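Local coordinates for acetyltransferase, GNAT family (Enterococcus faecalis, PDB 1U6M), which probably transfers an acyl group, most likely acetyl from acetyl-CoA as in other GNAT-family enzymes, to a substrate that is not known, at residues L42-R53 / I83-H94. Residues are numbered along the deposited sequence; the frame is centred on the assembly and turned at random.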
ATOM      1  N   LEU A  42     -11.925  11.961  -2.445  1.00 24.59           N
ATOM      2  CA  LEU A  42     -10.889  12.546  -1.622  1.00 22.67           C
ATOM      3  C   LEU A  42      -9.586  11.756  -1.826  1.00 21.19           C
ATOM      4  O   LEU A  42      -8.557  12.334  -2.115  1.00 19.83           O
ATOM      5  CB  LEU A  42     -11.337  12.479  -0.146  1.00 21.77           C
ATOM      6  CG  LEU A  42     -12.475  13.437   0.294  1.00 22.22           C
ATOM      7  CD1 LEU A  42     -13.010  13.101   1.748  1.00 22.17           C
ATOM      8  CD2 LEU A  42     -12.098  14.929   0.195  1.00 18.93           C
ATOM      9  N   LEU A  43      -9.648  10.440  -1.632  1.00 20.94           N
ATOM     10  CA  LEU A  43      -8.557   9.525  -1.954  1.00 21.28           C
ATOM     11  C   LEU A  43      -8.000   9.765  -3.344  1.00 21.55           C
ATOM     12  O   LEU A  43      -6.772   9.936  -3.473  1.00 22.77           O
ATOM     13  CB  LEU A  43      -9.046   8.069  -1.807  1.00 21.09           C
ATOM     14  CG  LEU A  43      -9.360   7.661  -0.367  1.00 20.68           C
ATOM     15  CD1 LEU A  43     -10.143   6.294  -0.257  1.00 15.57           C
ATOM     16  CD2 LEU A  43      -8.022   7.657   0.502  1.00 20.53           C
ATOM     17  N   ALA A  44      -8.874   9.845  -4.372  1.00 22.12           N
ATOM     18  CA  ALA A  44      -8.413  10.024  -5.798  1.00 22.47           C
ATOM     19  C   ALA A  44      -7.672  11.282  -5.971  1.00 23.83           C
ATOM     20  O   ALA A  44      -6.605  11.320  -6.629  1.00 25.55           O
ATOM     21  CB  ALA A  44      -9.540   9.979  -6.780  1.00 21.67           C
ATOM     22  N   GLU A  45      -8.190  12.338  -5.369  1.00 24.29           N
ATOM     23  CA  GLU A  45      -7.466  13.596  -5.392  1.00 25.23           C
ATOM     24  C   GLU A  45      -6.100  13.486  -4.697  1.00 23.62           C
ATOM     25  O   GLU A  45      -5.146  14.045  -5.188  1.00 24.04           O
ATOM     26  CB  GLU A  45      -8.334  14.717  -4.780  1.00 26.13           C
ATOM     27  CG  GLU A  45      -7.699  16.110  -4.867  1.00 27.92           C
ATOM     28  CD  GLU A  45      -8.603  17.242  -4.312  1.00 27.90           C
ATOM     29  OE1 GLU A  45      -8.027  18.345  -4.041  1.00 27.32           O
ATOM     30  OE2 GLU A  45      -9.859  17.009  -4.156  1.00 30.10           O
ATOM     31  N   ALA A  46      -5.978  12.760  -3.576  1.00 22.45           N
ATOM     32  CA  ALA A  46      -4.655  12.678  -2.867  1.00 21.66           C
ATOM     33  C   ALA A  46      -3.567  11.866  -3.699  1.00 21.53           C
ATOM     34  O   ALA A  46      -2.364  12.106  -3.650  1.00 20.72           O
ATOM     35  CB  ALA A  46      -4.844  12.095  -1.443  1.00 19.22           C
ATOM     36  N   THR A  47      -4.062  10.874  -4.424  1.00 22.09           N
ATOM     37  CA  THR A  47      -3.367  10.070  -5.449  1.00 22.86           C
ATOM     38  C   THR A  47      -2.485  10.869  -6.443  1.00 24.16           C
ATOM     39  O   THR A  47      -1.446  10.359  -6.922  1.00 24.65           O
ATOM     40  CB  THR A  47      -4.488   9.271  -6.140  1.00 22.42           C
ATOM     41  OG1 THR A  47      -4.532   7.961  -5.580  1.00 21.73           O
ATOM     42  CG2 THR A  47      -4.424   9.280  -7.557  1.00 20.67           C
ATOM     43  N   ALA A  48      -2.886  12.113  -6.711  1.00 24.38           N
ATOM     44  CA  ALA A  48      -2.187  12.979  -7.643  1.00 25.32           C
ATOM     45  C   ALA A  48      -0.935  13.572  -7.025  1.00 26.78           C
ATOM     46  O   ALA A  48      -0.075  14.003  -7.752  1.00 29.04           O
ATOM     47  CB  ALA A  48      -3.117  14.078  -8.198  1.00 23.70           C
ATOM     48  N   TYR A  49      -0.786  13.546  -5.700  1.00 27.68           N
ATOM     49  CA  TYR A  49       0.450  14.028  -5.018  1.00 27.57           C
ATOM     50  C   TYR A  49       1.579  12.998  -5.069  1.00 28.20           C
ATOM     51  O   TYR A  49       1.407  11.871  -4.622  1.00 27.87           O
ATOM     52  CB  TYR A  49       0.160  14.311  -3.548  1.00 27.24           C
ATOM     53  CG  TYR A  49      -0.780  15.486  -3.297  1.00 26.43           C
ATOM     54  CD1 TYR A  49      -2.132  15.403  -3.620  1.00 24.03           C
ATOM     55  CD2 TYR A  49      -0.303  16.677  -2.700  1.00 27.63           C
ATOM     56  CE1 TYR A  49      -2.988  16.469  -3.404  1.00 27.03           C
ATOM     57  CE2 TYR A  49      -1.177  17.794  -2.446  1.00 25.95           C
ATOM     58  CZ  TYR A  49      -2.492  17.660  -2.800  1.00 27.84           C
ATOM     59  OH  TYR A  49      -3.346  18.689  -2.591  1.00 29.97           O
ATOM     60  N   PRO A  50       2.754  13.396  -5.593  1.00 29.20           N
ATOM     61  CA  PRO A  50       3.960  12.556  -5.753  1.00 27.92           C
ATOM     62  C   PRO A  50       4.376  11.757  -4.514  1.00 27.19           C
ATOM     63  O   PRO A  50       4.796  10.557  -4.635  1.00 25.63           O
ATOM     64  CB  PRO A  50       5.034  13.600  -6.068  1.00 28.50           C
ATOM     65  CG  PRO A  50       4.259  14.637  -6.919  1.00 28.87           C
ATOM     66  CD  PRO A  50       2.988  14.783  -6.092  1.00 29.43           C
ATOM     67  N   THR A  51       4.238  12.425  -3.356  1.00 25.85           N
ATOM     68  CA  THR A  51       4.639  11.922  -2.035  1.00 24.93           C
ATOM     69  C   THR A  51       3.531  11.197  -1.249  1.00 23.34           C
ATOM     70  O   THR A  51       3.802  10.597  -0.196  1.00 24.45           O
ATOM     71  CB  THR A  51       5.196  13.054  -1.109  1.00 25.50           C
ATOM     72  OG1 THR A  51       4.145  13.915  -0.705  1.00 27.35           O
ATOM     73  CG2 THR A  51       6.275  13.929  -1.801  1.00 27.62           C
ATOM     74  N   TYR A  52       2.300  11.216  -1.728  1.00 20.59           N
ATOM     75  CA  TYR A  52       1.225  10.527  -0.994  1.00 18.95           C
ATOM     76  C   TYR A  52       1.483   9.000  -0.886  1.00 18.82           C
ATOM     77  O   TYR A  52       2.018   8.382  -1.829  1.00 18.43           O
ATOM     78  CB  TYR A  52      -0.142  10.828  -1.631  1.00 17.74           C
ATOM     79  CG  TYR A  52      -1.284  10.184  -0.889  1.00 17.40           C
ATOM     80  CD1 TYR A  52      -1.421  10.375   0.504  1.00 15.91           C
ATOM     81  CD2 TYR A  52      -2.257   9.409  -1.571  1.00 16.63           C
ATOM     82  CE1 TYR A  52      -2.441   9.754   1.219  1.00 14.39           C
ATOM     83  CE2 TYR A  52      -3.312   8.783  -0.841  1.00 17.37           C
ATOM     84  CZ  TYR A  52      -3.380   8.986   0.558  1.00 16.59           C
ATOM     85  OH  TYR A  52      -4.386   8.401   1.308  1.00 18.47           O
ATOM     86  N   ARG A  53       1.125   8.423   0.265  1.00 18.29           N
ATOM     87  CA  ARG A  53       1.115   6.981   0.496  1.00 18.01           C
ATOM     88  C   ARG A  53       0.673   6.176  -0.751  1.00 18.36           C
ATOM     89  O   ARG A  53       1.349   5.230  -1.180  1.00 17.56           O
ATOM     90  CB  ARG A  53       0.215   6.657   1.666  1.00 17.07           C
ATOM     91  CG  ARG A  53       0.289   5.177   2.072  1.00 19.18           C
ATOM     92  CD  ARG A  53      -0.712   4.909   3.218  1.00 20.93           C
ATOM     93  NE  ARG A  53      -0.272   5.547   4.472  1.00 19.71           N
ATOM     94  CZ  ARG A  53       0.474   4.926   5.398  1.00 21.90           C
ATOM     95  NH1 ARG A  53       0.875   3.674   5.235  1.00 19.81           N
ATOM     96  NH2 ARG A  53       0.848   5.560   6.498  1.00 23.36           N
ATOM     97  N   ILE A  83       4.030  10.620   4.308  1.00 25.97           N
ATOM     98  CA  ILE A  83       3.180  10.004   3.257  1.00 24.52           C
ATOM     99  C   ILE A  83       1.664  10.329   3.328  1.00 24.57           C
ATOM    100  O   ILE A  83       0.948  10.336   2.317  1.00 22.95           O
ATOM    101  CB  ILE A  83       3.441   8.428   3.110  1.00 24.40           C
ATOM    102  CG1 ILE A  83       3.319   7.729   4.467  1.00 21.04           C
ATOM    103  CG2 ILE A  83       4.775   8.159   2.286  1.00 23.04           C
ATOM    104  CD1 ILE A  83       3.443   6.230   4.419  1.00 21.14           C
ATOM    105  N   ASP A  84       1.204  10.631   4.530  1.00 25.95           N
ATOM    106  CA  ASP A  84      -0.214  10.947   4.802  1.00 27.18           C
ATOM    107  C   ASP A  84      -0.586  12.412   4.725  1.00 28.46           C
ATOM    108  O   ASP A  84      -1.793  12.733   4.640  1.00 28.49           O
ATOM    109  CB  ASP A  84      -0.655  10.368   6.133  1.00 26.78           C
ATOM    110  CG  ASP A  84      -0.725   8.812   6.107  1.00 29.04           C
ATOM    111  OD1 ASP A  84      -1.158   8.202   5.078  1.00 28.40           O
ATOM    112  OD2 ASP A  84      -0.349   8.208   7.132  1.00 31.03           O
ATOM    113  N   GLU A  85       0.439  13.281   4.708  1.00 29.85           N
ATOM    114  CA  GLU A  85       0.260  14.736   4.589  1.00 32.19           C
ATOM    115  C   GLU A  85      -0.636  15.139   3.426  1.00 29.70           C
ATOM    116  O   GLU A  85      -1.552  15.899   3.654  1.00 30.44           O
ATOM    117  CB  GLU A  85       1.578  15.549   4.474  1.00 32.30           C
ATOM    118  CG  GLU A  85       2.603  15.352   5.587  1.00 36.83           C
ATOM    119  CD  GLU A  85       3.825  16.292   5.448  1.00 37.37           C
ATOM    120  OE1 GLU A  85       3.895  17.076   4.466  1.00 45.72           O
ATOM    121  OE2 GLU A  85       4.696  16.277   6.319  1.00 39.63           O
ATOM    122  N   PRO A  86      -0.341  14.680   2.181  1.00 28.39           N
ATOM    123  CA  PRO A  86      -1.252  14.991   1.062  1.00 26.87           C
ATOM    124  C   PRO A  86      -2.761  14.775   1.315  1.00 26.04           C
ATOM    125  O   PRO A  86      -3.560  15.633   0.894  1.00 25.30           O
ATOM    126  CB  PRO A  86      -0.704  14.112  -0.070  1.00 26.18           C
ATOM    127  CG  PRO A  86       0.811  14.144   0.196  1.00 24.86           C
ATOM    128  CD  PRO A  86       0.855  13.942   1.687  1.00 27.25           C
ATOM    129  N   LEU A  87      -3.139  13.677   1.987  1.00 24.63           N
ATOM    130  CA  LEU A  87      -4.573  13.428   2.283  1.00 24.40           C
ATOM    131  C   LEU A  87      -5.116  14.473   3.290  1.00 24.53           C
ATOM    132  O   LEU A  87      -6.247  14.903   3.166  1.00 24.80           O
ATOM    133  CB  LEU A  87      -4.837  12.025   2.868  1.00 22.78           C
ATOM    134  CG  LEU A  87      -6.117  11.264   2.491  1.00 21.27           C
ATOM    135  CD1 LEU A  87      -6.713  10.215   3.548  1.00 14.13           C
ATOM    136  CD2 LEU A  87      -7.231  12.054   1.735  1.00 18.40           C
ATOM    137  N   ARG A  88      -4.324  14.837   4.294  1.00 24.33           N
ATOM    138  CA  ARG A  88      -4.686  15.931   5.231  1.00 24.93           C
ATOM    139  C   ARG A  88      -4.884  17.296   4.524  1.00 25.42           C
ATOM    140  O   ARG A  88      -5.804  18.014   4.843  1.00 25.50           O
ATOM    141  CB  ARG A  88      -3.638  16.031   6.329  1.00 24.20           C
ATOM    142  CG  ARG A  88      -3.445  14.667   7.067  1.00 23.98           C
ATOM    143  CD  ARG A  88      -2.800  14.812   8.417  1.00 20.36           C
ATOM    144  NE  ARG A  88      -2.534  13.518   9.017  1.00 19.67           N
ATOM    145  CZ  ARG A  88      -3.444  12.797   9.646  1.00 16.97           C
ATOM    146  NH1 ARG A  88      -4.677  13.263   9.776  1.00 15.41           N
ATOM    147  NH2 ARG A  88      -3.118  11.617  10.149  1.00 14.56           N
ATOM    148  N   GLU A  89      -4.050  17.598   3.539  1.00 26.23           N
ATOM    149  CA  GLU A  89      -4.162  18.764   2.701  1.00 28.93           C
ATOM    150  C   GLU A  89      -5.439  18.781   1.886  1.00 26.89           C
ATOM    151  O   GLU A  89      -6.094  19.813   1.792  1.00 28.05           O
ATOM    152  CB  GLU A  89      -2.984  18.835   1.722  1.00 29.63           C
ATOM    153  CG  GLU A  89      -1.659  19.347   2.287  1.00 33.47           C
ATOM    154  CD  GLU A  89      -0.590  19.492   1.160  1.00 36.75           C
ATOM    155  OE1 GLU A  89      -0.859  20.289   0.155  1.00 43.25           O
ATOM    156  OE2 GLU A  89       0.477  18.766   1.276  1.00 42.24           O
ATOM    157  N   VAL A  90      -5.767  17.648   1.269  1.00 25.19           N
ATOM    158  CA  VAL A  90      -7.004  17.444   0.525  1.00 22.23           C
ATOM    159  C   VAL A  90      -8.214  17.607   1.452  1.00 22.79           C
ATOM    160  O   VAL A  90      -9.164  18.297   1.074  1.00 23.74           O
ATOM    161  CB  VAL A  90      -7.014  16.034  -0.211  1.00 21.55           C
ATOM    162  CG1 VAL A  90      -8.382  15.608  -0.626  1.00 15.83           C
ATOM    163  CG2 VAL A  90      -5.972  15.983  -1.329  1.00 19.86           C
ATOM    164  N   PHE A  91      -8.229  16.955   2.613  1.00 21.90           N
ATOM    165  CA  PHE A  91      -9.250  17.249   3.669  1.00 23.68           C
ATOM    166  C   PHE A  91      -9.421  18.741   4.005  1.00 25.29           C
ATOM    167  O   PHE A  91     -10.524  19.255   3.984  1.00 26.67           O
ATOM    168  CB  PHE A  91      -8.969  16.486   4.975  1.00 22.91           C
ATOM    169  CG  PHE A  91      -9.515  15.098   4.988  1.00 21.24           C
ATOM    170  CD1 PHE A  91      -9.236  14.213   3.942  1.00 21.22           C
ATOM    171  CD2 PHE A  91     -10.333  14.684   6.012  1.00 21.17           C
ATOM    172  CE1 PHE A  91      -9.759  12.928   3.922  1.00 23.28           C
ATOM    173  CE2 PHE A  91     -10.878  13.390   6.013  1.00 23.40           C
ATOM    174  CZ  PHE A  91     -10.562  12.502   4.949  1.00 23.98           C
ATOM    175  N   LYS A  92      -8.343  19.441   4.304  1.00 27.24           N
ATOM    176  CA  LYS A  92      -8.434  20.894   4.580  1.00 29.33           C
ATOM    177  C   LYS A  92      -9.058  21.735   3.428  1.00 29.87           C
ATOM    178  O   LYS A  92      -9.955  22.524   3.646  1.00 30.29           O
ATOM    179  CB  LYS A  92      -7.071  21.423   4.975  1.00 30.23           C
ATOM    180  CG  LYS A  92      -6.972  22.940   5.069  1.00 36.23           C
ATOM    181  CD  LYS A  92      -6.092  23.307   6.245  1.00 44.10           C
ATOM    182  CE  LYS A  92      -5.487  24.705   6.080  1.00 48.89           C
ATOM    183  NZ  LYS A  92      -4.405  24.796   7.103  1.00 52.75           N
ATOM    184  N   LYS A  93      -8.592  21.522   2.200  1.00 30.12           N
ATOM    185  CA  LYS A  93      -9.220  22.034   0.993  1.00 29.65           C
ATOM    186  C   LYS A  93     -10.739  21.837   0.894  1.00 28.50           C
ATOM    187  O   LYS A  93     -11.420  22.698   0.349  1.00 29.54           O
ATOM    188  CB  LYS A  93      -8.565  21.394  -0.238  1.00 30.17           C
ATOM    189  CG  LYS A  93      -7.266  21.996  -0.585  1.00 32.17           C
ATOM    190  CD  LYS A  93      -6.929  21.624  -1.997  1.00 38.75           C
ATOM    191  CE  LYS A  93      -5.510  22.051  -2.259  1.00 43.24           C
ATOM    192  NZ  LYS A  93      -5.083  21.587  -3.603  1.00 46.15           N
ATOM    193  N   HIS A  94     -11.240  20.716   1.400  1.00 26.68           N
ATOM    194  CA  HIS A  94     -12.661  20.334   1.346  1.00 26.11           C
ATOM    195  C   HIS A  94     -13.460  20.588   2.636  1.00 24.92           C
ATOM    196  O   HIS A  94     -14.567  20.054   2.795  1.00 23.39           O
ATOM    197  CB  HIS A  94     -12.777  18.849   0.913  1.00 26.53           C
ATOM    198  CG  HIS A  94     -12.358  18.666  -0.512  1.00 29.57           C
ATOM    199  ND1 HIS A  94     -13.257  18.712  -1.560  1.00 31.34           N
ATOM    200  CD2 HIS A  94     -11.125  18.617  -1.074  1.00 29.11           C
ATOM    201  CE1 HIS A  94     -12.593  18.656  -2.701  1.00 30.29           C
ATOM    202  NE2 HIS A  94     -11.302  18.582  -2.432  1.00 30.18           N
TER
HETATM  203  O   HOH W   1      -5.631  18.940  -4.474  1.00 37.49           O
HETATM  204  O   HOH W   2      -3.585   7.824   3.908  1.00 29.02           O
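R53 takes hold of D84 side-on with two nitrogens: R53 NE lies 2.9 Å from D84 OD1 in a nearly straight bond (175°), and NH2 bonds to OD2. Both oxygens are met on their syn sides and lie close to the guanidinium plane, while the carboxylate is tilted out of it. The bend at chi3 (-70°) turns the guanidinium across I83, whose CD1 sits over the centre of one face, 3.4 Å from R53 CZ; NH1 reaches past to a salt bridge with D116 on the central sheet. Beside this pair the backbones join, R53 N to I83 O at 2.8 Å. A water links D84 OD1 to Y52 OH, and the Y52 ring lies against P86 and L87, Y52 CE1 3.7 Å from L87 CB. P86 also covers one face of the Y49 ring off-centre, P86 CB 3.5 Å from Y49 CG. Farther along, A46 faces L87 and V90. L42 splits its methyls, CD1 against the F91 ring and CD2 over the face of the H94 imidazole in a CH-pi contact. Extended E45 accepts a bent hydrogen bond from H94 NE2 to E45 OE2 (2.7 Å), with the carboxylate and ring planes 71° apart; its OE1 shares a second water with Y49 OH and K93 NZ. Helix 36-47 and the loop after it thus meet helix 85-93 and its lead-in through an apolar seam with polar ties at both ends: R53 probably offsets the nearby charge of E105 and favours an ionised D84, while E45 combines a direct histidine bond with a water-bridged link to K93.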